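Local coordinates for Yop proteins translocation protein Q (Yersinia pseudotuberculosis, PDB 3UEP), which is a component of the Yop type III secretion machinery, here represented by its C-terminal FliN-like fragment, which pairs with a second copy of itself, at residues A[27-32]-A[46-50]. Numbering follows the deposited sequence.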
ATOM      1  N   VAL A  27       3.343   0.289   2.422  1.00 34.62           N
ATOM      2  CA  VAL A  27       4.672   0.196   3.018  1.00 36.05           C
ATOM      3  C   VAL A  27       5.282  -1.180   2.793  1.00 30.27           C
ATOM      4  O   VAL A  27       4.575  -2.168   2.657  1.00 26.26           O
ATOM      5  CB  VAL A  27       4.633   0.445   4.534  1.00 30.65           C
ATOM      6  CG1 VAL A  27       4.212   1.852   4.811  1.00 44.93           C
ATOM      7  CG2 VAL A  27       3.666  -0.531   5.189  1.00 29.05           C
ATOM      8  N   GLY A  28       6.604  -1.237   2.767  1.00 62.97           N
ATOM      9  CA  GLY A  28       7.277  -2.510   2.827  1.00 58.09           C
ATOM     10  C   GLY A  28       7.477  -3.192   1.496  1.00 58.42           C
ATOM     11  O   GLY A  28       7.056  -2.682   0.443  1.00 54.16           O
ATOM     12  N   ARG A  29       8.134  -4.354   1.569  1.00 54.21           N
ATOM     13  CA  ARG A  29       8.557  -5.124   0.405  1.00 56.54           C
ATOM     14  C   ARG A  29       7.400  -5.359  -0.533  1.00 57.69           C
ATOM     15  O   ARG A  29       6.232  -5.164  -0.181  1.00 60.20           O
ATOM     16  CB  ARG A  29       8.996  -6.540   0.824  1.00 51.06           C
ATOM     17  CG  ARG A  29       7.826  -7.383   1.370  1.00 53.13           C
ATOM     18  CD  ARG A  29       8.265  -8.333   2.459  1.00 51.61           C
ATOM     19  NE  ARG A  29       9.209  -9.304   1.929  1.00 61.53           N
ATOM     20  CZ  ARG A  29       9.886 -10.175   2.665  1.00 74.37           C
ATOM     21  NH1 ARG A  29       9.728 -10.203   3.985  1.00 76.76           N
ATOM     22  NH2 ARG A  29      10.725 -11.019   2.076  1.00 83.11           N
ATOM     23  N   GLN A  30       7.726  -5.816  -1.727  1.00 63.81           N
ATOM     24  CA  GLN A  30       6.698  -6.060  -2.714  1.00 66.47           C
ATOM     25  C   GLN A  30       6.825  -7.469  -3.273  1.00 66.71           C
ATOM     26  O   GLN A  30       6.108  -7.821  -4.211  1.00 78.43           O
ATOM     27  CB  GLN A  30       6.758  -4.998  -3.822  1.00 68.61           C
ATOM     28  CG  GLN A  30       6.692  -3.532  -3.311  1.00 47.02           C
ATOM     29  CD  GLN A  30       6.691  -2.508  -4.450  1.00 65.71           C
ATOM     30  OE1 GLN A  30       5.668  -2.297  -5.113  1.00 64.94           O
ATOM     31  NE2 GLN A  30       7.845  -1.878  -4.688  1.00 57.48           N
ATOM     32  N   ILE A  31       7.720  -8.281  -2.694  1.00 52.46           N
ATOM     33  CA  ILE A  31       7.912  -9.653  -3.187  1.00 58.32           C
ATOM     34  C   ILE A  31       7.928 -10.743  -2.113  1.00 67.85           C
ATOM     35  O   ILE A  31       8.804 -10.759  -1.250  1.00 81.31           O
ATOM     36  CB  ILE A  31       9.201  -9.811  -4.047  1.00 44.98           C
ATOM     37  CG1 ILE A  31       9.190  -8.864  -5.250  1.00 53.15           C
ATOM     38  CG2 ILE A  31       9.311 -11.232  -4.555  1.00 40.08           C
ATOM     39  CD1 ILE A  31       8.190  -9.266  -6.337  1.00 52.66           C
ATOM     40  N   LEU A  32       6.960 -11.655  -2.181  1.00 56.09           N
ATOM     41  CA  LEU A  32       7.021 -12.918  -1.442  1.00 41.70           C
ATOM     42  C   LEU A  32       6.901 -14.066  -2.441  1.00 39.78           C
ATOM     43  O   LEU A  32       6.063 -14.016  -3.348  1.00 34.97           O
ATOM     44  CB  LEU A  32       5.874 -13.018  -0.430  1.00 37.22           C
ATOM     45  CG  LEU A  32       5.845 -11.991   0.708  1.00 40.30           C
ATOM     46  CD1 LEU A  32       4.650 -12.206   1.610  1.00 40.54           C
ATOM     47  CD2 LEU A  32       7.112 -12.058   1.504  1.00 34.11           C
ATOM     48  N   ILE A  46       5.613 -11.031   9.355  1.00 34.99           N
ATOM     49  CA  ILE A  46       6.326 -10.699   8.145  1.00 30.76           C
ATOM     50  C   ILE A  46       7.159  -9.476   8.412  1.00 32.19           C
ATOM     51  O   ILE A  46       6.661  -8.457   8.902  1.00 32.39           O
ATOM     52  CB  ILE A  46       5.396 -10.375   6.972  1.00 28.21           C
ATOM     53  CG1 ILE A  46       4.502 -11.565   6.654  1.00 20.39           C
ATOM     54  CG2 ILE A  46       6.211  -9.997   5.731  1.00 22.58           C
ATOM     55  CD1 ILE A  46       3.476 -11.249   5.519  1.00 24.04           C
ATOM     56  N   ASP A  47       8.442  -9.594   8.107  1.00 30.15           N
ATOM     57  CA  ASP A  47       9.311  -8.450   8.142  1.00 39.64           C
ATOM     58  C   ASP A  47       9.083  -7.692   6.831  1.00 46.82           C
ATOM     59  O   ASP A  47       9.141  -8.291   5.753  1.00 43.62           O
ATOM     60  CB  ASP A  47      10.748  -8.928   8.248  1.00 45.31           C
ATOM     61  CG  ASP A  47      11.723  -7.796   8.286  1.00 46.47           C
ATOM     62  OD1 ASP A  47      11.520  -6.880   9.102  1.00 55.51           O
ATOM     63  OD2 ASP A  47      12.676  -7.820   7.484  1.00 53.40           O
ATOM     64  N   LEU A  48       8.803  -6.393   6.925  1.00 40.59           N
ATOM     65  CA  LEU A  48       8.497  -5.580   5.750  1.00 42.87           C
ATOM     66  C   LEU A  48       9.750  -5.025   5.070  1.00 51.04           C
ATOM     67  O   LEU A  48       9.651  -4.282   4.093  1.00 54.87           O
ATOM     68  CB  LEU A  48       7.563  -4.423   6.125  1.00 43.60           C
ATOM     69  CG  LEU A  48       6.143  -4.778   6.578  1.00 48.86           C
ATOM     70  CD1 LEU A  48       5.304  -3.529   6.706  1.00 45.48           C
ATOM     71  CD2 LEU A  48       5.494  -5.716   5.589  1.00 56.82           C
ATOM     72  N   THR A  49      10.923  -5.379   5.595  1.00 81.69           N
ATOM     73  CA  THR A  49      12.198  -4.939   5.027  1.00 69.12           C
ATOM     74  C   THR A  49      12.309  -3.419   4.999  1.00 66.98           C
ATOM     75  O   THR A  49      12.762  -2.842   4.016  1.00 76.36           O
ATOM     76  CB  THR A  49      12.402  -5.486   3.594  1.00 67.34           C
ATOM     77  OG1 THR A  49      11.965  -6.848   3.528  1.00 73.44           O
ATOM     78  CG2 THR A  49      13.861  -5.411   3.184  1.00 62.93           C
ATOM     79  N   THR A  50      11.883  -2.771   6.077  1.00 68.46           N
ATOM     80  CA  THR A  50      12.008  -1.317   6.207  1.00 70.42           C
ATOM     81  C   THR A  50      12.002  -0.937   7.684  1.00 69.69           C
ATOM     82  O   THR A  50      11.424  -1.650   8.503  1.00 67.52           O
ATOM     83  CB  THR A  50      10.865  -0.545   5.477  1.00 95.40           C
ATOM     84  OG1 THR A  50       9.588  -1.066   5.872  1.00 95.05           O
ATOM     85  CG2 THR A  50      11.012  -0.641   3.958  1.00 94.60           C
TER
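R29 reaches across to 46-50 with both its backbone and its side chain, and takes hold of two consecutive peptide carbonyls. Its N donates to L48 O at 2.9 Å, while its NH1 donates to D47 O at 2.7 Å. The second bond lies in the carbonyl plane with a C=O...N angle of 159°, although D47 O sits 22° out of the guanidinium plane. The R29 chain starts with CG between the backbone N and the carbonyl carbon (chi1 66°), and further bends at chi2 and chi3 carry it alongside 46-50 and bring NH1 to D47 O. T49 OG1 then lies over one face of the guanidinium and L32 CD2 over the opposite face, both offset toward the rim. The D47 carboxylate remains apart, with OD2 5.2 Å from R29 NH1.

Close packing around G28 accompanies these bonds: its CA comes within 3.2 Å of L48 O and 3.8 Å of L48 CB. Apolar contacts flank the polar centre: V27 CG2 meets L48 CD1 at 3.7 Å, and L32 CD1 meets I46 CD1 at 4.2 Å.

V27, L32 and I46 also pair with a strand of the second subunit, and L48 packs on F25 of that subunit, as in the intertwined dimers of the FliN C-terminal family. Beside this interface, the two bonds from R29 tie the turn after strand 20-27 to the corner after strand 45-48. The guanidinium is thus bound to the neutral carbonyl of D47, whose carboxylate is near enough only for a longer-range and probably modest attraction.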